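Local coordinates for protein acid phosphatase (Mycobacterium tuberculosis, PDB 2A6P) that removes phosphate from a broad range of phosphorylated substrates, including sugar phosphates, and can act in vivo as a fructose-1,6-bisphosphatase that sustains gluconeogenesis, at residues G27-T33 and Y96-T101; E90-Y96 and G117-S123; L112-H116 and L168-S172; R12-H18 and T178-C184. The contacts are given in a common frame with arbitrary orientation. Numbering follows the deposited sequence.

Contact 1 (G27-T33 and Y96-T101). With SO4 (sulfate ion), chain C.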
loop_
_atom_site.group_PDB
_atom_site.type_symbol
_atom_site.label_atom_id
_atom_site.label_comp_id
_atom_site.label_asym_id
_atom_site.label_seq_id
_atom_site.Cartn_x
_atom_site.Cartn_y
_atom_site.Cartn_z
ATOM N N GLY A 27 11.385 17.526 -7.450
ATOM C CA GLY A 27 11.980 16.205 -7.356
ATOM C C GLY A 27 13.365 16.231 -6.741
ATOM O O GLY A 27 14.132 15.280 -6.914
ATOM N N ARG A 28 13.680 17.316 -6.027
ATOM C CA ARG A 28 14.980 17.481 -5.381
ATOM C C ARG A 28 15.006 16.728 -4.053
ATOM O O ARG A 28 14.015 16.700 -3.332
ATOM C CB ARG A 28 15.262 18.968 -5.139
ATOM C CG ARG A 28 15.221 19.817 -6.404
ATOM C CD ARG A 28 15.498 21.295 -6.124
ATOM N NE ARG A 28 16.885 21.547 -5.733
ATOM C CZ ARG A 28 17.379 22.756 -5.464
ATOM N NH1 ARG A 28 16.588 23.821 -5.546
ATOM N NH2 ARG A 28 18.660 22.903 -5.116
ATOM N N HIS A 29 16.132 16.097 -3.746
ATOM C CA HIS A 29 16.274 15.353 -2.501
ATOM C C HIS A 29 16.605 16.317 -1.365
ATOM O O HIS A 29 17.619 17.010 -1.412
ATOM C CB HIS A 29 17.371 14.291 -2.631
ATOM C CG HIS A 29 16.983 13.121 -3.491
ATOM N ND1 HIS A 29 16.846 13.212 -4.860
ATOM C CD2 HIS A 29 16.658 11.847 -3.166
ATOM C CE1 HIS A 29 16.451 12.046 -5.341
ATOM N NE2 HIS A 29 16.329 11.201 -4.334
ATOM N N THR A 30 15.736 16.351 -0.354
ATOM C CA THR A 30 15.909 17.232 0.805
ATOM C C THR A 30 16.109 16.417 2.084
ATOM O O THR A 30 15.241 15.644 2.481
ATOM C CB THR A 30 14.676 18.148 1.002
ATOM O OG1 THR A 30 14.324 18.756 -0.249
ATOM C CG2 THR A 30 14.975 19.241 2.020
ATOM N N GLY A 31 17.267 16.594 2.711
ATOM C CA GLY A 31 17.587 15.878 3.931
ATOM C C GLY A 31 17.609 16.851 5.091
ATOM O O GLY A 31 16.556 17.226 5.606
ATOM N N GLY A 32 18.801 17.274 5.500
ATOM C CA GLY A 32 18.903 18.221 6.594
ATOM C C GLY A 32 18.499 19.645 6.242
ATOM O O GLY A 32 18.206 20.438 7.139
ATOM N N THR A 33 18.479 19.981 4.953
ATOM C CA THR A 33 18.108 21.329 4.528
ATOM C C THR A 33 16.713 21.727 5.028
ATOM O O THR A 33 15.745 20.992 4.864
ATOM C CB THR A 33 18.141 21.456 2.990
ATOM O OG1 THR A 33 19.440 21.098 2.512
ATOM C CG2 THR A 33 17.841 22.884 2.560
ATOM N N TYR A 96 24.573 14.338 -2.335
ATOM C CA TYR A 96 23.435 14.447 -3.240
ATOM C C TYR A 96 22.342 15.431 -2.813
ATOM O O TYR A 96 21.384 15.677 -3.550
ATOM C CB TYR A 96 22.842 13.055 -3.458
ATOM C CG TYR A 96 23.747 12.101 -4.216
ATOM C CD1 TYR A 96 23.415 10.752 -4.341
ATOM C CD2 TYR A 96 24.920 12.545 -4.828
ATOM C CE1 TYR A 96 24.217 9.869 -5.050
ATOM C CE2 TYR A 96 25.740 11.661 -5.547
ATOM C CZ TYR A 96 25.378 10.324 -5.653
ATOM O OH TYR A 96 26.170 9.439 -6.359
ATOM N N GLU A 97 22.479 15.995 -1.627
ATOM C CA GLU A 97 21.506 16.966 -1.145
ATOM C C GLU A 97 21.204 17.979 -2.258
ATOM O O GLU A 97 22.110 18.544 -2.862
ATOM C CB GLU A 97 22.080 17.697 0.073
ATOM C CG GLU A 97 21.164 18.730 0.712
ATOM C CD GLU A 97 20.068 18.094 1.536
ATOM O OE1 GLU A 97 20.250 16.924 1.934
ATOM O OE2 GLU A 97 19.041 18.762 1.800
ATOM N N GLY A 98 19.929 18.188 -2.545
ATOM C CA GLY A 98 19.565 19.151 -3.566
ATOM C C GLY A 98 19.465 18.610 -4.980
ATOM O O GLY A 98 18.853 19.252 -5.825
ATOM N N LEU A 99 20.050 17.443 -5.248
ATOM C CA LEU A 99 20.016 16.862 -6.597
ATOM C C LEU A 99 18.760 16.048 -6.880
ATOM O O LEU A 99 18.169 15.457 -5.977
ATOM C CB LEU A 99 21.237 15.954 -6.828
ATOM C CG LEU A 99 22.641 16.563 -6.821
ATOM C CD1 LEU A 99 23.659 15.464 -7.068
ATOM C CD2 LEU A 99 22.761 17.632 -7.905
ATOM N N THR A 100 18.352 16.023 -8.143
ATOM C CA THR A 100 17.196 15.241 -8.545
ATOM C C THR A 100 17.759 13.885 -8.963
ATOM O O THR A 100 18.975 13.736 -9.122
ATOM C CB THR A 100 16.481 15.860 -9.754
ATOM O OG1 THR A 100 17.369 15.870 -10.881
ATOM C CG2 THR A 100 16.025 17.277 -9.429
ATOM N N THR A 101 16.881 12.904 -9.148
ATOM C CA THR A 101 17.308 11.563 -9.531
ATOM C C THR A 101 18.014 11.552 -10.898
ATOM O O THR A 101 19.020 10.867 -11.078
ATOM C CB THR A 101 16.101 10.591 -9.524
ATOM O OG1 THR A 101 15.478 10.601 -8.225
ATOM C CG2 THR A 101 16.554 9.184 -9.837
HETATM S S SO4 C . 11.025 16.859 0.307
HETATM O O1 SO4 C . 9.697 16.412 -0.223
HETATM O O2 SO4 C . 10.942 18.399 0.490
HETATM O O3 SO4 C . 11.208 16.320 1.599
HETATM O O4 SO4 C . 11.932 16.659 -0.791
HETATM O O HOH W 1 13.680 13.395 -8.638
HETATM O O HOH W 2 14.785 8.970 -5.740
HETATM O O HOH W 3 20.820 16.030 4.335
#

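Contact 2 (E90-Y96 and G117-S123)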
loop_
_atom_site.group_PDB
_atom_site.type_symbol
_atom_site.label_atom_id
_atom_site.label_comp_id
_atom_site.label_asym_id
_atom_site.label_seq_id
_atom_site.Cartn_x
_atom_site.Cartn_y
_atom_site.Cartn_z
ATOM N N GLU A 90 14.740 12.572 7.613
ATOM C CA GLU A 90 14.856 11.986 6.284
ATOM C C GLU A 90 16.236 11.379 6.097
ATOM O O GLU A 90 17.143 11.621 6.890
ATOM C CB GLU A 90 14.617 13.042 5.197
ATOM C CG GLU A 90 14.728 12.509 3.766
ATOM C CD GLU A 90 13.822 11.311 3.507
ATOM O OE1 GLU A 90 14.049 10.223 4.087
ATOM O OE2 GLU A 90 12.869 11.467 2.718
ATOM N N TRP A 91 16.375 10.576 5.050
ATOM C CA TRP A 91 17.642 9.946 4.711
ATOM C C TRP A 91 18.655 11.076 4.537
ATOM O O TRP A 91 18.368 12.043 3.848
ATOM C CB TRP A 91 17.489 9.196 3.378
ATOM C CG TRP A 91 18.537 8.165 3.089
ATOM C CD1 TRP A 91 19.892 8.331 3.131
ATOM C CD2 TRP A 91 18.310 6.801 2.686
ATOM N NE1 TRP A 91 20.521 7.159 2.785
ATOM C CE2 TRP A 91 19.577 6.203 2.506
ATOM C CE3 TRP A 91 17.157 6.028 2.462
ATOM C CZ2 TRP A 91 19.729 4.862 2.111
ATOM C CZ3 TRP A 91 17.307 4.688 2.067
ATOM C CH2 TRP A 91 18.585 4.124 1.898
ATOM N N ASP A 92 19.819 10.972 5.173
ATOM C CA ASP A 92 20.867 11.991 5.026
ATOM C C ASP A 92 21.459 11.831 3.630
ATOM O O ASP A 92 22.154 10.854 3.363
ATOM C CB ASP A 92 21.965 11.785 6.062
ATOM C CG ASP A 92 23.108 12.775 5.905
ATOM O OD1 ASP A 92 23.061 13.614 4.976
ATOM O OD2 ASP A 92 24.056 12.706 6.712
ATOM N N TYR A 93 21.194 12.785 2.741
ATOM C CA TYR A 93 21.675 12.690 1.365
ATOM C C TYR A 93 23.111 13.100 1.099
ATOM O O TYR A 93 23.580 12.993 -0.030
ATOM C CB TYR A 93 20.743 13.469 0.434
ATOM C CG TYR A 93 19.322 12.937 0.444
ATOM C CD1 TYR A 93 18.281 13.675 1.011
ATOM C CD2 TYR A 93 19.021 11.687 -0.112
ATOM C CE1 TYR A 93 16.970 13.188 1.027
ATOM C CE2 TYR A 93 17.718 11.184 -0.102
ATOM C CZ TYR A 93 16.697 11.939 0.470
ATOM O OH TYR A 93 15.417 11.435 0.481
ATOM N N GLY A 94 23.813 13.558 2.126
ATOM C CA GLY A 94 25.197 13.959 1.936
ATOM C C GLY A 94 25.462 14.764 0.670
ATOM O O GLY A 94 24.849 15.803 0.444
ATOM N N SER A 95 26.359 14.268 -0.172
ATOM C CA SER A 95 26.737 14.957 -1.404
ATOM C C SER A 95 25.581 15.203 -2.374
ATOM O O SER A 95 25.608 16.159 -3.152
ATOM C CB SER A 95 27.820 14.153 -2.139
ATOM O OG SER A 95 28.881 13.770 -1.275
ATOM N N TYR A 96 24.573 14.338 -2.335
ATOM C CA TYR A 96 23.435 14.447 -3.240
ATOM C C TYR A 96 22.342 15.431 -2.813
ATOM O O TYR A 96 21.384 15.677 -3.550
ATOM C CB TYR A 96 22.842 13.055 -3.458
ATOM C CG TYR A 96 23.747 12.101 -4.216
ATOM C CD1 TYR A 96 23.415 10.752 -4.341
ATOM C CD2 TYR A 96 24.920 12.545 -4.828
ATOM C CE1 TYR A 96 24.217 9.869 -5.050
ATOM C CE2 TYR A 96 25.740 11.661 -5.547
ATOM C CZ TYR A 96 25.378 10.324 -5.653
ATOM O OH TYR A 96 26.170 9.439 -6.359
ATOM N N GLY A 117 22.600 4.258 -1.611
ATOM C CA GLY A 117 22.849 5.104 -0.463
ATOM C C GLY A 117 23.378 6.432 -0.991
ATOM O O GLY A 117 23.334 6.686 -2.204
ATOM N N CYS A 118 23.901 7.275 -0.102
ATOM C CA CYS A 118 24.400 8.580 -0.517
ATOM C C CYS A 118 25.830 8.850 -0.062
ATOM O O CYS A 118 26.175 8.634 1.099
ATOM C CB CYS A 118 23.482 9.677 0.026
ATOM S SG CYS A 118 21.730 9.438 -0.361
ATOM N N PRO A 119 26.684 9.332 -0.980
ATOM C CA PRO A 119 28.076 9.627 -0.633
ATOM C C PRO A 119 28.182 10.811 0.336
ATOM O O PRO A 119 27.656 11.902 0.066
ATOM C CB PRO A 119 28.717 9.897 -1.991
ATOM C CG PRO A 119 27.583 10.446 -2.803
ATOM C CD PRO A 119 26.437 9.560 -2.418
ATOM N N ALA A 120 28.850 10.574 1.469
ATOM C CA ALA A 120 29.035 11.578 2.518
ATOM C C ALA A 120 27.764 11.736 3.348
ATOM O O ALA A 120 27.607 12.729 4.064
ATOM C CB ALA A 120 29.434 12.933 1.908
ATOM N N GLY A 121 26.862 10.760 3.234
ATOM C CA GLY A 121 25.611 10.776 3.974
ATOM C C GLY A 121 25.335 9.407 4.576
ATOM O O GLY A 121 26.271 8.696 4.940
ATOM N N GLU A 122 24.061 9.025 4.684
ATOM C CA GLU A 122 23.712 7.725 5.256
ATOM C C GLU A 122 23.765 6.593 4.248
ATOM O O GLU A 122 23.365 6.748 3.092
ATOM C CB GLU A 122 22.312 7.743 5.882
ATOM C CG GLU A 122 22.208 8.519 7.173
ATOM C CD GLU A 122 20.837 8.414 7.806
ATOM O OE1 GLU A 122 20.640 7.521 8.655
ATOM O OE2 GLU A 122 19.954 9.216 7.445
ATOM N N SER A 123 24.274 5.454 4.697
ATOM C CA SER A 123 24.359 4.271 3.857
ATOM C C SER A 123 23.072 3.487 4.106
ATOM O O SER A 123 22.347 3.770 5.063
ATOM C CB SER A 123 25.537 3.407 4.269
ATOM O OG SER A 123 25.303 2.883 5.559
#

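Contact 3 (L112-H116 and L168-S172)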
loop_
_atom_site.group_PDB
_atom_site.type_symbol
_atom_site.label_atom_id
_atom_site.label_comp_id
_atom_site.label_asym_id
_atom_site.label_seq_id
_atom_site.Cartn_x
_atom_site.Cartn_y
_atom_site.Cartn_z
ATOM N N LEU A 112 19.657 4.272 -7.054
ATOM C CA LEU A 112 18.392 4.214 -6.322
ATOM C C LEU A 112 18.915 4.369 -4.908
ATOM O O LEU A 112 19.881 3.706 -4.535
ATOM C CB LEU A 112 17.692 2.862 -6.435
ATOM C CG LEU A 112 16.799 2.538 -7.634
ATOM C CD1 LEU A 112 16.241 1.130 -7.439
ATOM C CD2 LEU A 112 15.659 3.560 -7.780
ATOM N N VAL A 113 18.311 5.249 -4.124
ATOM C CA VAL A 113 18.797 5.439 -2.772
ATOM C C VAL A 113 18.760 4.112 -2.021
ATOM O O VAL A 113 19.628 3.827 -1.196
ATOM C CB VAL A 113 17.959 6.510 -2.025
ATOM C CG1 VAL A 113 16.503 6.064 -1.909
ATOM C CG2 VAL A 113 18.568 6.780 -0.652
ATOM N N TRP A 114 17.766 3.293 -2.354
ATOM C CA TRP A 114 17.538 1.993 -1.716
ATOM C C TRP A 114 18.645 0.956 -1.837
ATOM O O TRP A 114 18.795 0.094 -0.962
ATOM C CB TRP A 114 16.239 1.384 -2.251
ATOM C CG TRP A 114 15.135 2.338 -2.137
ATOM C CD1 TRP A 114 14.602 3.110 -3.132
ATOM C CD2 TRP A 114 14.489 2.732 -0.924
ATOM N NE1 TRP A 114 13.663 3.969 -2.604
ATOM C CE2 TRP A 114 13.576 3.758 -1.251
ATOM C CE3 TRP A 114 14.597 2.315 0.412
ATOM C CZ2 TRP A 114 12.775 4.382 -0.285
ATOM C CZ3 TRP A 114 13.799 2.934 1.372
ATOM C CH2 TRP A 114 12.900 3.959 1.017
ATOM N N THR A 115 19.408 1.029 -2.923
ATOM C CA THR A 115 20.485 0.080 -3.156
ATOM C C THR A 115 21.884 0.715 -3.049
ATOM O O THR A 115 22.851 0.045 -2.665
ATOM C CB THR A 115 20.322 -0.558 -4.543
ATOM O OG1 THR A 115 20.232 0.478 -5.531
ATOM C CG2 THR A 115 19.054 -1.402 -4.594
ATOM N N HIS A 116 21.992 2.004 -3.369
ATOM C CA HIS A 116 23.290 2.677 -3.326
ATOM C C HIS A 116 23.588 3.507 -2.082
ATOM O O HIS A 116 24.704 3.479 -1.555
ATOM C CB HIS A 116 23.454 3.590 -4.541
ATOM C CG HIS A 116 23.278 2.900 -5.856
ATOM N ND1 HIS A 116 23.976 3.270 -6.985
ATOM C CD2 HIS A 116 22.475 1.877 -6.229
ATOM C CE1 HIS A 116 23.613 2.502 -7.996
ATOM N NE2 HIS A 116 22.703 1.649 -7.564
ATOM N N LEU A 168 15.706 -3.565 3.051
ATOM C CA LEU A 168 15.460 -2.152 2.792
ATOM C C LEU A 168 15.459 -1.838 1.307
ATOM O O LEU A 168 14.872 -0.847 0.868
ATOM C CB LEU A 168 16.507 -1.296 3.506
ATOM C CG LEU A 168 15.992 -0.075 4.271
ATOM C CD1 LEU A 168 17.043 1.026 4.192
ATOM C CD2 LEU A 168 14.688 0.400 3.684
ATOM N N ALA A 169 16.131 -2.677 0.531
ATOM C CA ALA A 169 16.187 -2.484 -0.915
ATOM C C ALA A 169 14.795 -2.365 -1.519
ATOM O O ALA A 169 14.625 -1.741 -2.561
ATOM C CB ALA A 169 16.926 -3.648 -1.568
ATOM N N GLU A 170 13.807 -2.971 -0.857
ATOM C CA GLU A 170 12.423 -2.974 -1.335
ATOM C C GLU A 170 11.668 -1.653 -1.121
ATOM O O GLU A 170 10.509 -1.532 -1.529
ATOM C CB GLU A 170 11.629 -4.118 -0.675
ATOM C CG GLU A 170 12.183 -5.529 -0.861
ATOM C CD GLU A 170 12.404 -5.911 -2.318
ATOM O OE1 GLU A 170 11.773 -5.319 -3.215
ATOM O OE2 GLU A 170 13.203 -6.832 -2.572
ATOM N N GLY A 171 12.308 -0.672 -0.480
ATOM C CA GLY A 171 11.648 0.605 -0.266
ATOM C C GLY A 171 11.246 1.274 -1.580
ATOM O O GLY A 171 10.401 2.175 -1.611
ATOM N N SER A 172 11.858 0.824 -2.672
ATOM C CA SER A 172 11.596 1.353 -4.008
ATOM C C SER A 172 10.221 0.931 -4.522
ATOM O O SER A 172 9.681 1.539 -5.438
ATOM C CB SER A 172 12.666 0.843 -4.982
ATOM O OG SER A 172 12.625 -0.583 -5.096
#

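Contact 4 (R12-H18 and T178-C184). With SO4 (sulfate ion), chain C.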
loop_
_atom_site.group_PDB
_atom_site.type_symbol
_atom_site.label_atom_id
_atom_site.label_comp_id
_atom_site.label_asym_id
_atom_site.label_seq_id
_atom_site.Cartn_x
_atom_site.Cartn_y
_atom_site.Cartn_z
ATOM N N ARG A 12 -2.446 0.148 15.659
ATOM C CA ARG A 12 -1.825 0.453 14.370
ATOM C C ARG A 12 -0.713 1.499 14.394
ATOM O O ARG A 12 -0.655 2.353 15.275
ATOM C CB ARG A 12 -2.889 0.955 13.387
ATOM C CG ARG A 12 -4.016 0.002 13.079
ATOM C CD ARG A 12 -5.179 0.757 12.440
ATOM N NE ARG A 12 -5.707 1.778 13.347
ATOM C CZ ARG A 12 -6.697 2.621 13.057
ATOM N NH1 ARG A 12 -7.292 2.581 11.867
ATOM N NH2 ARG A 12 -7.091 3.510 13.964
ATOM N N LEU A 13 0.155 1.432 13.388
ATOM C CA LEU A 13 1.248 2.392 13.228
ATOM C C LEU A 13 0.917 3.212 11.977
ATOM O O LEU A 13 0.864 2.666 10.874
ATOM C CB LEU A 13 2.589 1.668 13.029
ATOM C CG LEU A 13 3.762 2.509 12.496
ATOM C CD1 LEU A 13 4.074 3.659 13.453
ATOM C CD2 LEU A 13 4.978 1.629 12.307
ATOM N N LEU A 14 0.658 4.504 12.138
ATOM C CA LEU A 14 0.349 5.321 10.971
ATOM C C LEU A 14 1.551 6.200 10.679
ATOM O O LEU A 14 2.279 6.588 11.591
ATOM C CB LEU A 14 -0.870 6.224 11.202
ATOM C CG LEU A 14 -2.114 5.862 12.027
ATOM C CD1 LEU A 14 -3.327 6.420 11.297
ATOM C CD2 LEU A 14 -2.261 4.377 12.229
ATOM N N LEU A 15 1.770 6.499 9.404
ATOM C CA LEU A 15 2.871 7.364 9.010
ATOM C C LEU A 15 2.312 8.464 8.131
ATOM O O LEU A 15 1.498 8.203 7.252
ATOM C CB LEU A 15 3.941 6.593 8.235
ATOM C CG LEU A 15 4.592 5.443 9.000
ATOM C CD1 LEU A 15 3.754 4.172 8.857
ATOM C CD2 LEU A 15 5.976 5.226 8.448
ATOM N N LEU A 16 2.745 9.695 8.377
ATOM C CA LEU A 16 2.289 10.839 7.594
ATOM C C LEU A 16 3.482 11.599 7.023
ATOM O O LEU A 16 4.360 12.041 7.785
ATOM C CB LEU A 16 1.471 11.794 8.473
ATOM C CG LEU A 16 1.137 13.152 7.821
ATOM C CD1 LEU A 16 0.207 12.928 6.626
ATOM C CD2 LEU A 16 0.491 14.105 8.826
ATOM N N ARG A 17 3.529 11.746 5.699
ATOM C CA ARG A 17 4.617 12.499 5.079
ATOM C C ARG A 17 4.226 13.978 5.140
ATOM O O ARG A 17 3.051 14.314 5.021
ATOM C CB ARG A 17 4.821 12.105 3.603
ATOM C CG ARG A 17 5.939 12.922 2.924
ATOM C CD ARG A 17 6.161 12.530 1.474
ATOM N NE ARG A 17 7.254 13.291 0.858
ATOM C CZ ARG A 17 7.503 13.312 -0.451
ATOM N NH1 ARG A 17 6.742 12.616 -1.283
ATOM N NH2 ARG A 17 8.493 14.046 -0.935
ATOM N N HIS A 18 5.202 14.858 5.330
ATOM C CA HIS A 18 4.917 16.283 5.381
ATOM C C HIS A 18 4.412 16.790 4.018
ATOM O O HIS A 18 4.546 16.116 2.990
ATOM C CB HIS A 18 6.176 17.049 5.782
ATOM C CG HIS A 18 7.304 16.906 4.815
ATOM N ND1 HIS A 18 7.298 17.501 3.572
ATOM C CD2 HIS A 18 8.477 16.236 4.906
ATOM C CE1 HIS A 18 8.421 17.204 2.939
ATOM N NE2 HIS A 18 9.153 16.438 3.728
ATOM N N THR A 178 3.620 13.523 -0.956
ATOM C CA THR A 178 3.524 14.552 0.077
ATOM C C THR A 178 2.144 14.588 0.706
ATOM O O THR A 178 1.130 14.558 0.017
ATOM C CB THR A 178 3.826 15.950 -0.486
ATOM O OG1 THR A 178 2.880 16.262 -1.511
ATOM C CG2 THR A 178 5.231 16.004 -1.061
ATOM N N ALA A 179 2.118 14.667 2.029
ATOM C CA ALA A 179 0.872 14.708 2.788
ATOM C C ALA A 179 0.064 13.427 2.659
ATOM O O ALA A 179 -1.156 13.448 2.816
ATOM C CB ALA A 179 0.023 15.907 2.352
ATOM N N SER A 180 0.734 12.313 2.374
ATOM C CA SER A 180 0.044 11.030 2.257
ATOM C C SER A 180 0.213 10.198 3.538
ATOM O O SER A 180 1.171 10.381 4.302
ATOM C CB SER A 180 0.575 10.248 1.055
ATOM O OG SER A 180 1.903 9.809 1.269
ATOM N N ILE A 181 -0.723 9.284 3.755
ATOM C CA ILE A 181 -0.736 8.420 4.928
ATOM C C ILE A 181 -0.614 6.929 4.581
ATOM O O ILE A 181 -1.243 6.441 3.639
ATOM C CB ILE A 181 -2.056 8.632 5.740
ATOM C CG1 ILE A 181 -2.158 10.093 6.213
ATOM C CG2 ILE A 181 -2.130 7.657 6.919
ATOM C CD1 ILE A 181 -3.511 10.436 6.823
ATOM N N GLY A 182 0.227 6.228 5.340
ATOM C CA GLY A 182 0.400 4.794 5.172
ATOM C C GLY A 182 0.029 4.212 6.529
ATOM O O GLY A 182 0.292 4.867 7.542
ATOM N N ILE A 183 -0.592 3.025 6.570
ATOM C CA ILE A 183 -1.002 2.413 7.841
ATOM C C ILE A 183 -0.542 0.962 7.969
ATOM O O ILE A 183 -0.824 0.130 7.113
ATOM C CB ILE A 183 -2.543 2.463 8.023
ATOM C CG1 ILE A 183 -3.023 3.918 8.002
ATOM C CG2 ILE A 183 -2.944 1.771 9.313
ATOM C CD1 ILE A 183 -4.488 4.083 8.165
ATOM N N CYS A 184 0.172 0.668 9.050
ATOM C CA CYS A 184 0.691 -0.678 9.296
ATOM C C CYS A 184 -0.057 -1.363 10.435
ATOM O O CYS A 184 -0.345 -0.742 11.452
ATOM C CB CYS A 184 2.175 -0.618 9.649
ATOM S SG CYS A 184 3.223 0.025 8.374
HETATM S S SO4 C . 11.025 16.859 0.307
HETATM O O1 SO4 C . 9.697 16.412 -0.223
HETATM O O2 SO4 C . 10.942 18.399 0.490
HETATM O O3 SO4 C . 11.208 16.320 1.599
HETATM O O4 SO4 C . 11.932 16.659 -0.791
#

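Contact 1 (G27-T33 and Y96-T101)
The carboxylate of Glu97 makes the densest polar cluster between a loop bordering the active site of this histidine phosphatase fold, 27-33, and the turn 96-101. Glu97 OE2 accepts a very short bond from Thr33 OG1 (2.5 Å) and a nearly straight one from Gly31 N (2.9 Å, 168° at the hydrogen), while a water joins Glu97 OE1 to Gly32 N, 2.6 Å from each. Gly31 has no room for a side chain, since an ideal CB would lie 2.9 Å from Glu97 OE1. A type II turn from Tyr96 to Leu99 presents the backbone to the other loop: Gly98 N donates to His29 O (2.8 Å), and Leu99 O receives both His29 N (3.1 Å) and His29 ND1 (2.8 Å). Arg28 NE adds a bond to Gly98 O (3.0 Å, 171°), with Trp23 forming a cation-pi partner for the same guanidinium. His29 has 88 Å² covered by 96-101, and its ring also meets Tyr93 edge-to-face and Trp111. Thr30 points away from 96-101 and its OG1 donates to sulfate O4 (3.2 Å), so this loop borders the anion site near His18. Farther out, Gly27 O receives a CA-H...O contact from Thr100 CA at 3.5 Å.

Contact 2 (E90-Y96 and G117-S123)
Cys118 lies at the apolar centre, its SG meeting the edge of the Tyr93 ring (3.5 Å from Tyr93 CD2) and lying obliquely to the Trp91 indole, 4.5 Å from the centroid of the five-membered ring. Beside it, Pro119 CD sits over the face of Tyr96, 3.5 Å from the ring centroid and 17° off the normal, a CH-pi contact. The nearest CA atoms are those of Gly94 and Gly121, 3.8 Å apart; an ideal CB on either would clash, so both positions depend on glycine. Around this centre runs a polar border. Pro119 O, within the type II turn 118-121, accepts from Ser95 N (2.7 Å) and Ser95 OG (2.6 Å). At the other end Glu122 N donates to Asp92 O (3.0 Å), Asp92 N to Glu122 OE2 (2.9 Å), and Trp91 NE1 to Glu122 O (2.9 Å, 167°); Glu122 OE1 also forms a salt bridge with Arg130. An Asx turn, Gly94 N to Asp92 OD1 at 2.9 Å, shapes the loop that contains Glu90, by similarity the proton donor/acceptor. The contact thus joins the loop bearing Glu90, which follows strand 83-84, to the connection between helices 113-116 and 124-141, with Trp91 packed on Val113 and Val127.

Contact 3 (L112-H116 and L168-S172)
Trp114 dominates this contact between two short helical turns of the histidine phosphatase fold, 113-116 and the 3-10 turn before strand 180-187: 123 Å² of its surface is covered by residues 168-172, against 43 Å² for Ser172 and 38 Å² for Ala169 on the other side. Its indole lies flat against the 3-10 turn. Gly171 CA stands 3.4 Å from the centroid of the six-membered ring and only 10° off the normal, a CH-pi contact, and Gly171 C is 3.4 Å from Trp114 CE2. The absence of a side chain is what allows this approach, because an ideal CB on Gly171 would fall 2.0 Å from Trp114 CZ3. Ser172 continues along the same ring face, with Ser172 CA over it and Ser172 CB 3.5 Å from Trp114 CD1. Ala169 O lies 3.5 Å from Trp114 CB, and Ala169 CB lies 4.3 Å from Thr115 CG2. No hydrogen bond crosses between the segments, so the fit rests on van der Waals and CH-pi contacts. Elsewhere, the Trp114 ring meets that of His154 at about 75° and touches Arg157, which places it against helix 153-163. Val190 of the second subunit packs on both Leu112 and Ser172, so the contact borders the dimer interface. Along the six-membered ring, Leu168 CD2 is 3.5 Å from Trp114 CZ3, and Leu168 O is 3.2 Å from Trp114 CE3.

Contact 4 (R12-H18 and T178-C184)
Strands 13-17 and 180-184 pair antiparallel in the central mixed sheet of the histidine phosphatase fold, their axes 4.7 Å apart at closest approach and their directions 164° apart. Two hydrogen-bonded pairs satisfy their inward-facing amides and carbonyls reciprocally: Leu13 N to Cys184 O (3.0 Å) with Cys184 N to Leu13 O (2.8 Å), and Leu15 N to Gly182 O (2.9 Å) with Gly182 N to Leu15 O (3.0 Å). Leu14 and Leu16 bond instead to strand 147-151 on the other edge, through Val147, Phe149 and Ser151. Beyond these pairs a further bond runs from Arg17 N to Ser180 O (3.1 Å); then Ala179 N donates to His18 O (3.0 Å) and only weakly to Arg17 O (3.2 Å). On one face Leu14 and Leu16 pack with Ile183 and Ile181; on the other, Leu13 and Leu15 adjoin Cys184. Strand 13-17 ends at Arg17, and His18, the inferred phosphohistidine residue, comes directly after it. A sulfate, probably from crystallisation, sits there and is also bound by Thr21 and Thr30. His18 NE2 makes a weak bond to sulfate O3 (3.0 Å). The Arg17 guanidinium has Thr178 CG2 over one face and gives NH1 to Met176 O, while Arg17 NH2 lies 2.7 Å from sulfate O1 in a hydrogen bond whose donor position is less certain.

Contact 4 lies in the central sheet and carries His18, while contacts 1 to 3 form a run of loops and short helices, 1 touching 2 and 2 touching 3. Contacts 1 and 2 have centres about 9 Å apart, share Tyr96 and touch where His29 CD2 meets Tyr93 CE2 at 3.3 Å; Thr30 O is 3.4 Å from Glu90 CG. Contact 2 in turn meets contact 3, with Trp91 CH2 3.3 Å from Val113 O. Contact 4 touches none of them, its centre lying about 21 Å from that of contact 1, yet the sulfate bridges those two. Around the pocket, the side chain of Glu90 is about 6 Å from that of His18.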